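Local coordinates for poly-beta-1,6-N-acetyl-D-glucosamine N-deacetylase (Aggregatibacter actinomycetemcomitans, PDB 4U10), which probably removes acetyl groups from the amino sugars of poly-beta-1,6-N-acetyl-D-glucosamine, as a metal-dependent polysaccharide deacetylase, at residues 44-49 with 65-71; 148-154 with 163-169; 103-108 with 121-127. All coordinates share one frame; numbering follows the deposited sequence.

Interaction 1: 44-49 with 65-71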
loop_
_atom_site.group_PDB
_atom_site.type_symbol
_atom_site.label_atom_id
_atom_site.label_comp_id
_atom_site.label_asym_id
_atom_site.label_seq_id
_atom_site.Cartn_x
_atom_site.Cartn_y
_atom_site.Cartn_z
ATOM N N ASN A 44 -16.069 -17.859 -6.105
ATOM C CA ASN A 44 -16.396 -18.312 -4.749
ATOM C C ASN A 44 -17.261 -17.336 -3.962
ATOM O O ASN A 44 -17.450 -17.480 -2.740
ATOM C CB ASN A 44 -15.133 -18.654 -4.022
ATOM C CG ASN A 44 -14.401 -19.797 -4.710
ATOM O OD1 ASN A 44 -13.930 -19.672 -5.857
ATOM N ND2 ASN A 44 -14.399 -20.934 -4.072
ATOM N N GLY A 45 -17.821 -16.359 -4.657
ATOM C CA GLY A 45 -18.841 -15.496 -4.030
ATOM C C GLY A 45 -18.294 -14.263 -3.359
ATOM O O GLY A 45 -19.041 -13.542 -2.659
ATOM N N TYR A 46 -16.991 -14.015 -3.549
ATOM C CA TYR A 46 -16.362 -12.828 -2.982
ATOM C C TYR A 46 -16.558 -11.721 -3.973
ATOM O O TYR A 46 -16.320 -11.898 -5.182
ATOM C CB TYR A 46 -14.865 -13.078 -2.667
ATOM C CG TYR A 46 -14.716 -14.053 -1.532
ATOM C CD1 TYR A 46 -14.961 -13.666 -0.232
ATOM C CD2 TYR A 46 -14.410 -15.409 -1.774
ATOM C CE1 TYR A 46 -14.854 -14.567 0.831
ATOM C CE2 TYR A 46 -14.323 -16.335 -0.729
ATOM C CZ TYR A 46 -14.541 -15.914 0.568
ATOM O OH TYR A 46 -14.442 -16.816 1.614
ATOM N N ASN A 47 -17.024 -10.580 -3.460
ATOM C CA ASN A 47 -17.318 -9.406 -4.242
ATOM C C ASN A 47 -16.232 -8.378 -3.936
ATOM O O ASN A 47 -16.160 -7.875 -2.823
ATOM C CB ASN A 47 -18.677 -8.877 -3.812
ATOM C CG ASN A 47 -19.809 -9.834 -4.218
ATOM O OD1 ASN A 47 -20.557 -10.400 -3.392
ATOM N ND2 ASN A 47 -19.917 -10.011 -5.445
ATOM N N VAL A 48 -15.432 -8.058 -4.937
ATOM C CA VAL A 48 -14.473 -6.936 -4.902
ATOM C C VAL A 48 -15.160 -5.596 -4.925
ATOM O O VAL A 48 -15.861 -5.226 -5.864
ATOM C CB VAL A 48 -13.397 -7.061 -5.994
ATOM C CG1 VAL A 48 -12.424 -5.876 -5.958
ATOM C CG2 VAL A 48 -12.640 -8.361 -5.780
ATOM N N VAL A 49 -14.958 -4.852 -3.871
ATOM C CA VAL A 49 -15.564 -3.545 -3.743
ATOM C C VAL A 49 -14.469 -2.474 -3.697
ATOM O O VAL A 49 -13.330 -2.739 -3.359
ATOM C CB VAL A 49 -16.404 -3.455 -2.460
ATOM C CG1 VAL A 49 -17.490 -4.550 -2.481
ATOM C CG2 VAL A 49 -15.494 -3.543 -1.250
ATOM N N PRO A 65 -21.989 -5.568 -0.562
ATOM C CA PRO A 65 -22.452 -6.921 -0.863
ATOM C C PRO A 65 -21.877 -7.892 0.130
ATOM O O PRO A 65 -21.049 -7.497 0.991
ATOM C CB PRO A 65 -21.919 -7.169 -2.284
ATOM C CG PRO A 65 -20.691 -6.304 -2.348
ATOM C CD PRO A 65 -21.059 -5.056 -1.580
ATOM N N GLU A 66 -22.321 -9.145 0.035
ATOM C CA GLU A 66 -21.747 -10.235 0.825
ATOM C C GLU A 66 -20.277 -10.441 0.466
ATOM O O GLU A 66 -19.841 -10.123 -0.648
ATOM C CB GLU A 66 -22.514 -11.568 0.620
ATOM C CG GLU A 66 -23.623 -11.829 1.646
ATOM C CD GLU A 66 -23.142 -12.211 3.056
ATOM O OE1 GLU A 66 -21.921 -12.447 3.277
ATOM O OE2 GLU A 66 -24.003 -12.272 3.967
ATOM N N LYS A 67 -19.537 -10.935 1.436
ATOM C CA LYS A 67 -18.170 -11.390 1.253
ATOM C C LYS A 67 -17.356 -10.307 0.489
ATOM O O LYS A 67 -16.680 -10.593 -0.505
ATOM C CB LYS A 67 -18.149 -12.745 0.522
ATOM C CG LYS A 67 -19.186 -13.757 1.047
ATOM C CD LYS A 67 -19.114 -15.074 0.289
ATOM C CE LYS A 67 -18.042 -15.994 0.852
ATOM N NZ LYS A 67 -18.572 -16.692 2.065
ATOM N N ALA A 68 -17.470 -9.079 0.974
ATOM C CA ALA A 68 -16.784 -7.919 0.364
ATOM C C ALA A 68 -15.276 -8.084 0.547
ATOM O O ALA A 68 -14.816 -8.576 1.571
ATOM C CB ALA A 68 -17.273 -6.618 1.004
ATOM N N VAL A 69 -14.507 -7.685 -0.460
ATOM C CA VAL A 69 -13.070 -7.791 -0.420
ATOM C C VAL A 69 -12.510 -6.556 -1.123
ATOM O O VAL A 69 -13.035 -6.124 -2.146
ATOM C CB VAL A 69 -12.611 -9.025 -1.207
ATOM C CG1 VAL A 69 -11.096 -9.050 -1.328
ATOM C CG2 VAL A 69 -13.160 -10.287 -0.555
ATOM N N VAL A 70 -11.444 -5.992 -0.562
ATOM C CA VAL A 70 -10.723 -4.864 -1.145
ATOM C C VAL A 70 -9.347 -5.388 -1.619
ATOM O O VAL A 70 -8.648 -6.144 -0.907
ATOM C CB VAL A 70 -10.514 -3.709 -0.146
ATOM C CG1 VAL A 70 -9.722 -2.516 -0.775
ATOM C CG2 VAL A 70 -11.837 -3.164 0.335
ATOM N N LEU A 71 -8.923 -4.937 -2.787
ATOM C CA LEU A 71 -7.608 -5.293 -3.326
ATOM C C LEU A 71 -6.682 -4.104 -3.145
ATOM O O LEU A 71 -7.092 -3.031 -3.440
ATOM C CB LEU A 71 -7.710 -5.556 -4.834
ATOM C CG LEU A 71 -8.629 -6.671 -5.300
ATOM C CD1 LEU A 71 -8.668 -6.768 -6.829
ATOM C CD2 LEU A 71 -8.250 -7.998 -4.693
HETATM O O HOH W 1 -10.568 -3.107 -4.199
#
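Two parallel strands of a beta-alpha-beta unit meet here, with Asn47 paired to Ala68 and Val48 to Val69. Helix 51-58 lies between them in sequence. Strand 47-48 is joined in this way to the flank of strand 68-75, which belongs to the central sheet of the deacetylase domain. The backbone ladder has three bonds. Asn47 N donates to Lys67 O (3.0 Å), Asn47 O accepts from Val69 N (2.9 Å), and Val49 N donates to Val69 O with an N-H...O angle of 164°. Val48 and Val69 share one face of the sheet. Val69 CG2 approaches Tyr46 CD1, while Val48 CG1 lies against Leu71 CG. Leu41 of helix 31-42 and Leu263 of helix 256-263 help to cover this side. Across Tyr46, the bend of the Lys67 chain at chi3 (84°) places CE of Lys67 over one face of the tyrosine ring, offset toward its rim. It lies 3.8 Å from the ring centroid, as a CH-pi contact. The face with Asn47 and Ala68 is packed differently. Pro65 CG touches Asn47 CB at 3.6 Å, and it also meets Val49 CG1 at 3.7 Å. Past the last direct bond the strands separate slightly, and a water bridges them, donating to Val49 O (2.9 Å) and accepting from Leu71 N (2.8 Å).

Interaction 2: 148-154 with 163-169. With ZN (zinc ion), chain C.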
loop_
_atom_site.group_PDB
_atom_site.type_symbol
_atom_site.label_atom_id
_atom_site.label_comp_id
_atom_site.label_asym_id
_atom_site.label_seq_id
_atom_site.Cartn_x
_atom_site.Cartn_y
_atom_site.Cartn_z
ATOM N N LEU A 148 9.585 7.684 3.902
ATOM C CA LEU A 148 9.828 6.824 5.072
ATOM C C LEU A 148 9.650 5.315 4.780
ATOM O O LEU A 148 9.336 4.497 5.684
ATOM C CB LEU A 148 8.973 7.318 6.254
ATOM C CG LEU A 148 9.265 8.711 6.831
ATOM C CD1 LEU A 148 8.181 9.131 7.805
ATOM C CD2 LEU A 148 10.665 8.863 7.447
ATOM N N HIS A 149 9.928 4.937 3.528
ATOM C CA HIS A 149 9.880 3.557 3.113
ATOM C C HIS A 149 11.310 3.081 3.060
ATOM O O HIS A 149 11.796 2.660 2.004
ATOM C CB HIS A 149 9.291 3.460 1.743
ATOM C CG HIS A 149 8.749 2.115 1.417
ATOM N ND1 HIS A 149 9.535 1.011 1.213
ATOM C CD2 HIS A 149 7.472 1.691 1.286
ATOM C CE1 HIS A 149 8.779 -0.036 0.984
ATOM N NE2 HIS A 149 7.521 0.362 0.967
ATOM N N HIS A 150 12.018 3.292 4.164
ATOM C CA HIS A 150 13.461 2.912 4.295
ATOM C C HIS A 150 13.724 2.680 5.771
ATOM O O HIS A 150 12.840 2.950 6.607
ATOM C CB HIS A 150 14.409 3.977 3.733
ATOM C CG HIS A 150 14.306 5.319 4.419
ATOM N ND1 HIS A 150 14.945 5.612 5.600
ATOM C CD2 HIS A 150 13.584 6.420 4.114
ATOM C CE1 HIS A 150 14.673 6.851 5.961
ATOM N NE2 HIS A 150 13.865 7.370 5.062
ATOM N N GLY A 151 14.898 2.150 6.098
ATOM C CA GLY A 151 15.371 2.092 7.464
ATOM C C GLY A 151 16.069 3.331 7.991
ATOM O O GLY A 151 16.551 4.183 7.235
ATOM N N VAL A 152 16.094 3.427 9.312
ATOM C CA VAL A 152 16.997 4.332 10.033
ATOM C C VAL A 152 17.843 3.521 11.011
ATOM O O VAL A 152 17.413 2.467 11.548
ATOM C CB VAL A 152 16.227 5.360 10.840
ATOM C CG1 VAL A 152 15.408 6.255 9.925
ATOM C CG2 VAL A 152 15.351 4.661 11.870
ATOM N N ARG A 153 19.044 4.009 11.286
ATOM C CA ARG A 153 19.840 3.392 12.356
ATOM C C ARG A 153 19.080 3.594 13.651
ATOM O O ARG A 153 18.667 4.701 13.991
ATOM C CB ARG A 153 21.207 4.029 12.375
ATOM C CG ARG A 153 22.201 3.288 13.249
ATOM C CD ARG A 153 23.570 3.933 13.145
ATOM N NE ARG A 153 24.400 3.676 14.323
ATOM C CZ ARG A 153 25.445 4.436 14.673
ATOM N NH1 ARG A 153 25.803 5.499 13.954
ATOM N NH2 ARG A 153 26.146 4.142 15.763
ATOM N N ALA A 154 18.827 2.519 14.367
ATOM C CA ALA A 154 17.959 2.595 15.556
ATOM C C ALA A 154 18.708 2.436 16.908
ATOM O O ALA A 154 18.078 2.456 17.987
ATOM C CB ALA A 154 16.923 1.506 15.449
ATOM N N ALA A 163 11.874 3.305 9.360
ATOM C CA ALA A 163 11.865 4.669 9.793
ATOM C C ALA A 163 10.583 5.145 10.474
ATOM O O ALA A 163 10.629 6.030 11.311
ATOM C CB ALA A 163 12.201 5.603 8.591
ATOM N N VAL A 164 9.437 4.607 10.088
ATOM C CA VAL A 164 8.185 5.000 10.670
ATOM C C VAL A 164 8.137 4.660 12.168
ATOM O O VAL A 164 7.555 5.418 12.928
ATOM C CB VAL A 164 6.997 4.332 9.924
ATOM C CG1 VAL A 164 5.685 4.472 10.693
ATOM C CG2 VAL A 164 6.801 4.974 8.583
ATOM N N VAL A 165 8.778 3.567 12.586
ATOM C CA VAL A 165 8.464 2.990 13.899
ATOM C C VAL A 165 9.579 3.072 14.925
ATOM O O VAL A 165 9.424 2.480 16.008
ATOM C CB VAL A 165 7.967 1.525 13.830
ATOM C CG1 VAL A 165 6.654 1.450 13.070
ATOM C CG2 VAL A 165 8.999 0.571 13.237
ATOM N N ALA A 166 10.653 3.818 14.626
ATOM C CA ALA A 166 11.844 3.879 15.494
ATOM C C ALA A 166 12.438 5.276 15.504
ATOM O O ALA A 166 12.718 5.779 14.430
ATOM C CB ALA A 166 12.892 2.904 14.953
ATOM N N PRO A 167 12.604 5.917 16.704
ATOM C CA PRO A 167 13.457 7.068 16.732
ATOM C C PRO A 167 14.845 6.703 16.188
ATOM O O PRO A 167 15.380 5.644 16.482
ATOM C CB PRO A 167 13.528 7.434 18.216
ATOM C CG PRO A 167 12.360 6.741 18.873
ATOM C CD PRO A 167 12.312 5.451 18.082
ATOM N N GLU A 168 15.373 7.588 15.368
ATOM C CA GLU A 168 16.658 7.509 14.797
ATOM C C GLU A 168 17.808 7.835 15.764
ATOM O O GLU A 168 17.731 8.749 16.557
ATOM C CB GLU A 168 16.700 8.484 13.645
ATOM C CG GLU A 168 17.853 8.211 12.721
ATOM C CD GLU A 168 17.870 9.111 11.488
ATOM O OE1 GLU A 168 17.120 10.132 11.367
ATOM O OE2 GLU A 168 18.603 8.724 10.606
ATOM N N TYR A 169 18.864 7.060 15.614
ATOM C CA TYR A 169 20.105 7.255 16.275
ATOM C C TYR A 169 21.096 7.760 15.238
ATOM O O TYR A 169 21.446 7.038 14.342
ATOM C CB TYR A 169 20.601 5.930 16.842
ATOM C CG TYR A 169 21.803 6.134 17.705
ATOM C CD1 TYR A 169 21.664 6.445 19.072
ATOM C CD2 TYR A 169 23.070 6.059 17.173
ATOM C CE1 TYR A 169 22.777 6.678 19.883
ATOM C CE2 TYR A 169 24.202 6.310 17.961
ATOM C CZ TYR A 169 24.040 6.609 19.316
ATOM O OH TYR A 169 25.151 6.795 20.104
HETATM ZN ZN ZN C . 5.862 -0.792 0.568
HETATM O O HOH W 2 8.992 2.548 7.724
HETATM O O HOH W 3 19.803 6.449 10.290
HETATM O O HOH W 4 15.663 3.651 18.279
HETATM O O HOH W 5 5.251 -2.122 1.742
#
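Ala163 meets His150, and Tyr169 meets Arg153, in the part of the polysaccharide deacetylase domain that carries the zinc ligand His149. Strand 151-153 also pairs with strand 160-162 in a small antiparallel sheet, and residues 163-169 continue from that partner. Two nearly straight backbone bonds tie the segments. Ala163 N donates to His150 O in the carbonyl plane (2.9 Å), and Tyr169 N donates to Arg153 O (2.9 Å). Waters add three more bridges: between Leu148 O and Val164 N, between Arg153 N and Glu168 OE2, and between Ala154 O and Pro167 O. Apolar packing centres on the Ala163 methyl. Its CB is 3.5 Å from Val152 CG1, touches Leu148 CD2, and sits over one face of the His150 ring, 4.2 Å from the ring centroid. The ring is held by its own segment: with chi1 at 61°, His150 ND1 turns back to donate to Gly151 O (2.7 Å). Arg153 and Tyr169 run side by side, pointing the same way. Tyr169 CD2 lies over the centre of the guanidinium, but the two planes are 62° apart. The guanidinium donates to Asn155 O and Pro156 O, which fixes its end. His149 turns away from residues 163-169 and serves the metal. Asp75 and His144 complete the protein ligands, forming the Asp-His-His triad of this deacetylase family. His149 NE2 binds the zinc ion at 2.1 Å, and a water binds the same ion at 1.9 Å.

Interaction 3: 103-108 with 121-127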
loop_
_atom_site.group_PDB
_atom_site.type_symbol
_atom_site.label_atom_id
_atom_site.label_comp_id
_atom_site.label_asym_id
_atom_site.label_seq_id
_atom_site.Cartn_x
_atom_site.Cartn_y
_atom_site.Cartn_z
ATOM N N TRP A 103 9.343 8.910 -4.392
ATOM C CA TRP A 103 9.815 8.110 -5.520
ATOM C C TRP A 103 9.170 8.671 -6.804
ATOM O O TRP A 103 9.862 9.024 -7.761
ATOM C CB TRP A 103 9.533 6.602 -5.310
ATOM C CG TRP A 103 10.254 6.024 -4.203
ATOM C CD1 TRP A 103 11.281 6.639 -3.458
ATOM C CD2 TRP A 103 10.096 4.713 -3.657
ATOM N NE1 TRP A 103 11.720 5.767 -2.501
ATOM C CE2 TRP A 103 11.009 4.589 -2.598
ATOM C CE3 TRP A 103 9.231 3.632 -3.943
ATOM C CZ2 TRP A 103 11.118 3.432 -1.852
ATOM C CZ3 TRP A 103 9.333 2.480 -3.187
ATOM C CH2 TRP A 103 10.272 2.377 -2.182
ATOM N N LEU A 104 7.862 8.854 -6.789
ATOM C CA LEU A 104 7.173 9.434 -7.931
ATOM C C LEU A 104 7.636 10.862 -8.239
ATOM O O LEU A 104 7.670 11.278 -9.387
ATOM C CB LEU A 104 5.679 9.404 -7.738
ATOM C CG LEU A 104 5.065 8.014 -8.077
ATOM C CD1 LEU A 104 5.795 6.824 -7.468
ATOM C CD2 LEU A 104 3.621 7.998 -7.680
ATOM N N ASP A 105 7.952 11.618 -7.190
ATOM C CA ASP A 105 8.404 13.007 -7.329
ATOM C C ASP A 105 9.859 13.175 -7.796
ATOM O O ASP A 105 10.306 14.286 -8.034
ATOM C CB ASP A 105 8.244 13.746 -5.996
ATOM C CG ASP A 105 6.848 14.255 -5.750
ATOM O OD1 ASP A 105 6.014 14.253 -6.645
ATOM O OD2 ASP A 105 6.570 14.651 -4.591
ATOM N N THR A 106 10.606 12.085 -7.869
ATOM C CA THR A 106 11.948 12.092 -8.384
ATOM C C THR A 106 11.889 12.435 -9.889
ATOM O O THR A 106 11.152 11.836 -10.640
ATOM C CB THR A 106 12.645 10.721 -8.103
ATOM O OG1 THR A 106 12.616 10.442 -6.690
ATOM C CG2 THR A 106 14.089 10.713 -8.573
ATOM N N PRO A 107 12.611 13.460 -10.308
ATOM C CA PRO A 107 12.678 13.809 -11.712
ATOM C C PRO A 107 13.149 12.640 -12.581
ATOM O O PRO A 107 13.939 11.831 -12.131
ATOM C CB PRO A 107 13.735 14.949 -11.730
ATOM C CG PRO A 107 13.712 15.513 -10.335
ATOM C CD PRO A 107 13.489 14.311 -9.463
ATOM N N VAL A 108 12.703 12.567 -13.831
ATOM C CA VAL A 108 13.048 11.401 -14.696
ATOM C C VAL A 108 14.558 11.189 -14.935
ATOM O O VAL A 108 14.970 10.104 -15.294
ATOM C CB VAL A 108 12.342 11.435 -16.074
ATOM C CG1 VAL A 108 10.845 11.167 -15.921
ATOM C CG2 VAL A 108 12.619 12.732 -16.799
ATOM N N ARG A 121 14.629 5.439 -12.354
ATOM C CA ARG A 121 13.348 6.068 -12.065
ATOM C C ARG A 121 12.146 5.202 -12.594
ATOM O O ARG A 121 11.068 5.231 -12.003
ATOM C CB ARG A 121 13.332 7.517 -12.562
ATOM C CG ARG A 121 11.958 8.220 -12.608
ATOM C CD ARG A 121 11.448 8.566 -11.213
ATOM N NE ARG A 121 10.105 9.161 -11.220
ATOM C CZ ARG A 121 8.980 8.489 -11.446
ATOM N NH1 ARG A 121 9.017 7.179 -11.644
ATOM N NH2 ARG A 121 7.815 9.112 -11.402
ATOM N N ASN A 122 12.331 4.415 -13.658
ATOM C CA ASN A 122 11.186 3.648 -14.224
ATOM C C ASN A 122 10.956 2.326 -13.673
ATOM O O ASN A 122 10.104 1.587 -14.144
ATOM C CB ASN A 122 11.299 3.487 -15.671
ATOM C CG ASN A 122 11.380 4.795 -16.344
ATOM O OD1 ASN A 122 10.415 5.584 -16.304
ATOM N ND2 ASN A 122 12.511 5.052 -16.962
ATOM N N VAL A 123 11.610 2.044 -12.576
ATOM C CA VAL A 123 11.050 1.058 -11.719
ATOM C C VAL A 123 9.643 1.499 -11.264
ATOM O O VAL A 123 8.802 0.615 -11.013
ATOM C CB VAL A 123 11.974 0.771 -10.542
ATOM C CG1 VAL A 123 11.314 -0.241 -9.599
ATOM C CG2 VAL A 123 13.293 0.222 -11.084
ATOM N N PHE A 124 9.384 2.813 -11.209
ATOM C CA PHE A 124 8.124 3.329 -10.669
ATOM C C PHE A 124 7.269 4.064 -11.646
ATOM O O PHE A 124 7.762 4.616 -12.639
ATOM C CB PHE A 124 8.403 4.200 -9.438
ATOM C CG PHE A 124 9.212 3.486 -8.400
ATOM C CD1 PHE A 124 8.646 2.535 -7.616
ATOM C CD2 PHE A 124 10.595 3.679 -8.298
ATOM C CE1 PHE A 124 9.412 1.813 -6.700
ATOM C CE2 PHE A 124 11.364 2.970 -7.380
ATOM C CZ PHE A 124 10.779 2.042 -6.585
ATOM N N VAL A 125 5.986 4.126 -11.344
ATOM C CA VAL A 125 5.033 4.881 -12.163
ATOM C C VAL A 125 5.388 6.383 -12.279
ATOM O O VAL A 125 6.109 6.901 -11.460
ATOM C CB VAL A 125 3.554 4.752 -11.681
ATOM C CG1 VAL A 125 3.001 3.331 -11.847
ATOM C CG2 VAL A 125 3.362 5.249 -10.265
ATOM N N THR A 126 4.844 7.037 -13.293
ATOM C CA THR A 126 4.807 8.507 -13.402
ATOM C C THR A 126 3.437 8.990 -12.900
ATOM O O THR A 126 2.485 8.245 -12.880
ATOM C CB THR A 126 5.019 8.956 -14.869
ATOM O OG1 THR A 126 3.917 8.567 -15.694
ATOM C CG2 THR A 126 6.267 8.366 -15.489
ATOM N N TRP A 127 3.328 10.241 -12.535
ATOM C CA TRP A 127 2.055 10.791 -12.093
ATOM C C TRP A 127 0.929 10.816 -13.139
ATOM O O TRP A 127 -0.248 10.738 -12.768
ATOM C CB TRP A 127 2.264 12.196 -11.556
ATOM C CG TRP A 127 2.937 12.283 -10.200
ATOM C CD1 TRP A 127 4.147 12.847 -9.924
ATOM C CD2 TRP A 127 2.422 11.820 -8.965
ATOM N NE1 TRP A 127 4.395 12.805 -8.603
ATOM C CE2 TRP A 127 3.378 12.146 -7.973
ATOM C CE3 TRP A 127 1.269 11.107 -8.595
ATOM C CZ2 TRP A 127 3.203 11.827 -6.616
ATOM C CZ3 TRP A 127 1.075 10.787 -7.248
ATOM C CH2 TRP A 127 2.046 11.158 -6.262
#
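Arg121 spreads its guanidinium across carbonyls of both segments. Its NE donates to Thr106 O (2.9 Å), which lies in the guanidinium plane. NH2 reaches Leu104 O (3.0 Å), well tilted from that plane. On its own segment, Arg121 grips a single atom end-on with two nitrogens: Val125 O receives NH1 at 2.9 Å and NH2 at 2.8 Å. NH1 also makes a weak bond to Phe124 O. Together these bonds fix the rotation of the guanidinium. A bend at chi2 (73°) folds the Arg121 chain toward these carbonyls, and Trp103 O lies over one guanidinium face. The second polar link is Trp127 NE1 to Asp105 OD1 (2.9 Å), met nearly along the C-O axis. The other carboxylate oxygen, OD2, bonds to Ser194 of helix 177-199.

In the deacetylase domain, this contact joins the end region of helix 101-104 to the start of helix 127-135. Thr126 is the N-cap of the latter. The intervening chain carries the short strands 112-114 and 117-119.

Around the polar centre, Leu104 is the main apolar bridge. Its CD2 lies over the Trp127 six-membered ring, 3.7 Å from the centroid, in a CH-pi contact, and CB covers the same indole near CE2. CD2 also touches Val125 CG2. Trp103 and Phe124 meet obliquely, with ring planes at 36° and six-membered ring centroids 4.7 Å apart. Phe124 CE1 comes closest to Trp103 CE3, and Val123 CG1 lies on the opposite face of the phenylalanine ring.

Interaction 1 stands apart from the other two. It lies across the chain's centre from both, with nearest atoms about 15 Å away. It is a partly buried strand pairing at the central sheet, built mainly on regular backbone bonds. Interaction 2, also partly buried, sets strand 151-153 and the residues leading into it against irregular chain, with few direct backbone bonds and several waters. Interaction 3 is the more buried contact. It relies on side chains, chiefly one arginine gathering carbonyls among aromatic rings. Interactions 2 and 3 touch near the zinc site: Trp103 CH2 packs against His149 ND1 at 3.7 Å. Helix 177-199 packs on both of them.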